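Local coordinates for protein alkane monooxygenase (Geobacillus thermodenitrificans, PDB 3B9O) that belongs to the luciferase-like monooxygenases, a flavin-dependent family with a TIM-barrel fold, and carries flavin mononucleotide in a pocket, at residues A[272-277]-A[423-428]. Numbering follows the deposited sequence.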
loop_
_atom_site.group_PDB
_atom_site.type_symbol
_atom_site.label_atom_id
_atom_site.label_comp_id
_atom_site.label_asym_id
_atom_site.label_seq_id
_atom_site.Cartn_x
_atom_site.Cartn_y
_atom_site.Cartn_z
ATOM N N PRO A 272 -15.856 -13.402 3.044
ATOM C CA PRO A 272 -14.690 -13.185 2.155
ATOM C C PRO A 272 -14.896 -12.056 1.108
ATOM O O PRO A 272 -13.920 -11.475 0.614
ATOM C CB PRO A 272 -14.472 -14.568 1.524
ATOM C CG PRO A 272 -15.858 -15.216 1.569
ATOM C CD PRO A 272 -16.417 -14.757 2.913
ATOM N N ASP A 273 -16.149 -11.752 0.793
ATOM C CA ASP A 273 -16.507 -10.627 -0.065
ATOM C C ASP A 273 -16.266 -9.269 0.629
ATOM O O ASP A 273 -16.459 -8.199 0.025
ATOM C CB ASP A 273 -17.964 -10.736 -0.521
ATOM C CG ASP A 273 -18.204 -11.922 -1.450
ATOM O OD1 ASP A 273 -17.231 -12.456 -2.076
ATOM O OD2 ASP A 273 -19.377 -12.328 -1.555
ATOM N N HIS A 274 -15.827 -9.316 1.893
ATOM C CA HIS A 274 -15.500 -8.100 2.627
ATOM C C HIS A 274 -13.982 -7.835 2.539
ATOM O O HIS A 274 -13.471 -6.996 3.258
ATOM C CB HIS A 274 -15.925 -8.234 4.085
ATOM C CG HIS A 274 -17.396 -8.110 4.304
ATOM N ND1 HIS A 274 -18.305 -7.985 3.272
ATOM C CD2 HIS A 274 -18.118 -8.100 5.449
ATOM C CE1 HIS A 274 -19.526 -7.903 3.776
ATOM N NE2 HIS A 274 -19.438 -7.964 5.095
ATOM N N ILE A 275 -13.287 -8.596 1.679
ATOM C CA ILE A 275 -11.871 -8.390 1.426
ATOM C C ILE A 275 -11.737 -8.090 -0.072
ATOM O O ILE A 275 -12.149 -8.905 -0.898
ATOM C CB ILE A 275 -11.018 -9.662 1.785
ATOM C CG1 ILE A 275 -11.350 -10.213 3.181
ATOM C CG2 ILE A 275 -9.526 -9.345 1.655
ATOM C CD1 ILE A 275 -10.802 -11.646 3.449
ATOM N N LYS A 276 -11.142 -6.966 -0.433
ATOM C CA LYS A 276 -10.829 -6.651 -1.839
ATOM C C LYS A 276 -9.400 -7.057 -2.175
ATOM O O LYS A 276 -8.494 -6.920 -1.351
ATOM C CB LYS A 276 -11.006 -5.149 -2.073
ATOM C CG LYS A 276 -12.373 -4.634 -1.692
ATOM C CD LYS A 276 -13.398 -4.928 -2.787
ATOM C CE LYS A 276 -14.763 -4.335 -2.412
ATOM N NZ LYS A 276 -15.624 -4.044 -3.580
ATOM N N MET A 277 -9.206 -7.580 -3.378
ATOM C CA MET A 277 -7.905 -8.120 -3.799
ATOM C C MET A 277 -7.340 -7.204 -4.863
ATOM O O MET A 277 -8.040 -6.912 -5.838
ATOM C CB MET A 277 -8.097 -9.528 -4.367
ATOM C CG MET A 277 -8.695 -10.515 -3.333
ATOM S SD MET A 277 -7.597 -10.896 -1.955
ATOM C CE MET A 277 -8.707 -11.904 -0.976
ATOM N N ARG A 423 -18.051 2.740 8.587
ATOM C CA ARG A 423 -17.302 2.001 9.602
ATOM C C ARG A 423 -17.186 0.508 9.263
ATOM O O ARG A 423 -17.906 0.011 8.381
ATOM C CB ARG A 423 -17.849 2.276 11.007
ATOM C CG ARG A 423 -17.300 3.639 11.534
ATOM C CD ARG A 423 -18.311 4.514 12.290
ATOM N NE ARG A 423 -17.806 5.892 12.463
ATOM C CZ ARG A 423 -18.147 6.711 13.463
ATOM N NH1 ARG A 423 -18.976 6.310 14.432
ATOM N NH2 ARG A 423 -17.634 7.932 13.513
ATOM N N LEU A 424 -16.201 -0.155 9.886
ATOM C CA LEU A 424 -15.926 -1.577 9.704
ATOM C C LEU A 424 -17.197 -2.436 9.872
ATOM O O LEU A 424 -18.006 -2.169 10.783
ATOM C CB LEU A 424 -14.915 -1.997 10.758
ATOM C CG LEU A 424 -13.450 -2.363 10.470
ATOM C CD1 LEU A 424 -12.962 -2.211 9.041
ATOM C CD2 LEU A 424 -12.457 -1.780 11.471
ATOM N N PRO A 425 -17.370 -3.467 9.010
ATOM C CA PRO A 425 -18.645 -4.217 9.092
ATOM C C PRO A 425 -18.692 -5.069 10.338
ATOM O O PRO A 425 -17.656 -5.251 11.001
ATOM C CB PRO A 425 -18.629 -5.069 7.830
ATOM C CG PRO A 425 -17.171 -5.288 7.534
ATOM C CD PRO A 425 -16.502 -3.967 7.936
ATOM N N ASP A 426 -19.884 -5.564 10.674
ATOM C CA ASP A 426 -20.095 -6.367 11.899
ATOM C C ASP A 426 -19.212 -7.609 11.952
ATOM O O ASP A 426 -18.911 -8.110 13.029
ATOM C CB ASP A 426 -21.553 -6.820 11.974
ATOM C CG ASP A 426 -22.504 -5.676 12.316
ATOM O OD1 ASP A 426 -22.064 -4.674 12.941
ATOM O OD2 ASP A 426 -23.698 -5.793 11.956
ATOM N N ASP A 427 -18.834 -8.137 10.794
ATOM C CA ASP A 427 -18.050 -9.389 10.779
ATOM C C ASP A 427 -16.529 -9.221 10.860
ATOM O O ASP A 427 -15.792 -10.211 11.024
ATOM C CB ASP A 427 -18.447 -10.300 9.618
ATOM C CG ASP A 427 -18.000 -9.787 8.293
ATOM O OD1 ASP A 427 -17.777 -10.596 7.388
ATOM O OD2 ASP A 427 -17.886 -8.576 8.108
ATOM N N HIS A 428 -16.058 -7.982 10.747
ATOM C CA HIS A 428 -14.657 -7.664 11.056
ATOM C C HIS A 428 -14.329 -7.809 12.562
ATOM O O HIS A 428 -15.125 -7.427 13.404
ATOM C CB HIS A 428 -14.331 -6.253 10.569
ATOM C CG HIS A 428 -12.863 -5.973 10.496
ATOM N ND1 HIS A 428 -12.108 -5.669 11.610
ATOM C CD2 HIS A 428 -12.008 -5.972 9.447
ATOM C CE1 HIS A 428 -10.851 -5.480 11.251
ATOM N NE2 HIS A 428 -10.765 -5.657 9.940
#
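His274 meets Pro425 and Asp427 at the surface of this TIM-barrel protein. His274 is the last residue of a short 3-10 segment that leads into the barrel strand 276-285. Its two partners sit in the loop after helix 412-417, in a type I turn closed by the 3.2 Å backbone bond from His428 N to Pro425 O.

Asp427 can be followed outward. Its CB leads toward the 3-10 segment, and CG lies between the backbone N and the carbonyl carbon (chi1 72°), which turns the carboxylate to the histidine. OD1 accepts a hydrogen bond from the backbone N of Asn271, tying the turn to the residue just before the 3-10 segment. OD2 reaches the edge of the His274 ring, near its plane. The carboxylate and ring planes stand 88° apart. The imidazole is probably flipped in the model, so the atom facing OD2 is doubtful; turned over, the ring may donate a hydrogen bond there.

Pro425 adds the nonpolar part: its CG is the atom nearest the imidazole and approaches it obliquely. His428, the last residue of the turn, is held by a hydrogen bond from NE2 to His240 O. Within the same loop, Leu424 CG lies 3.6 Å above the plane of the His428 ring, offset toward its rim.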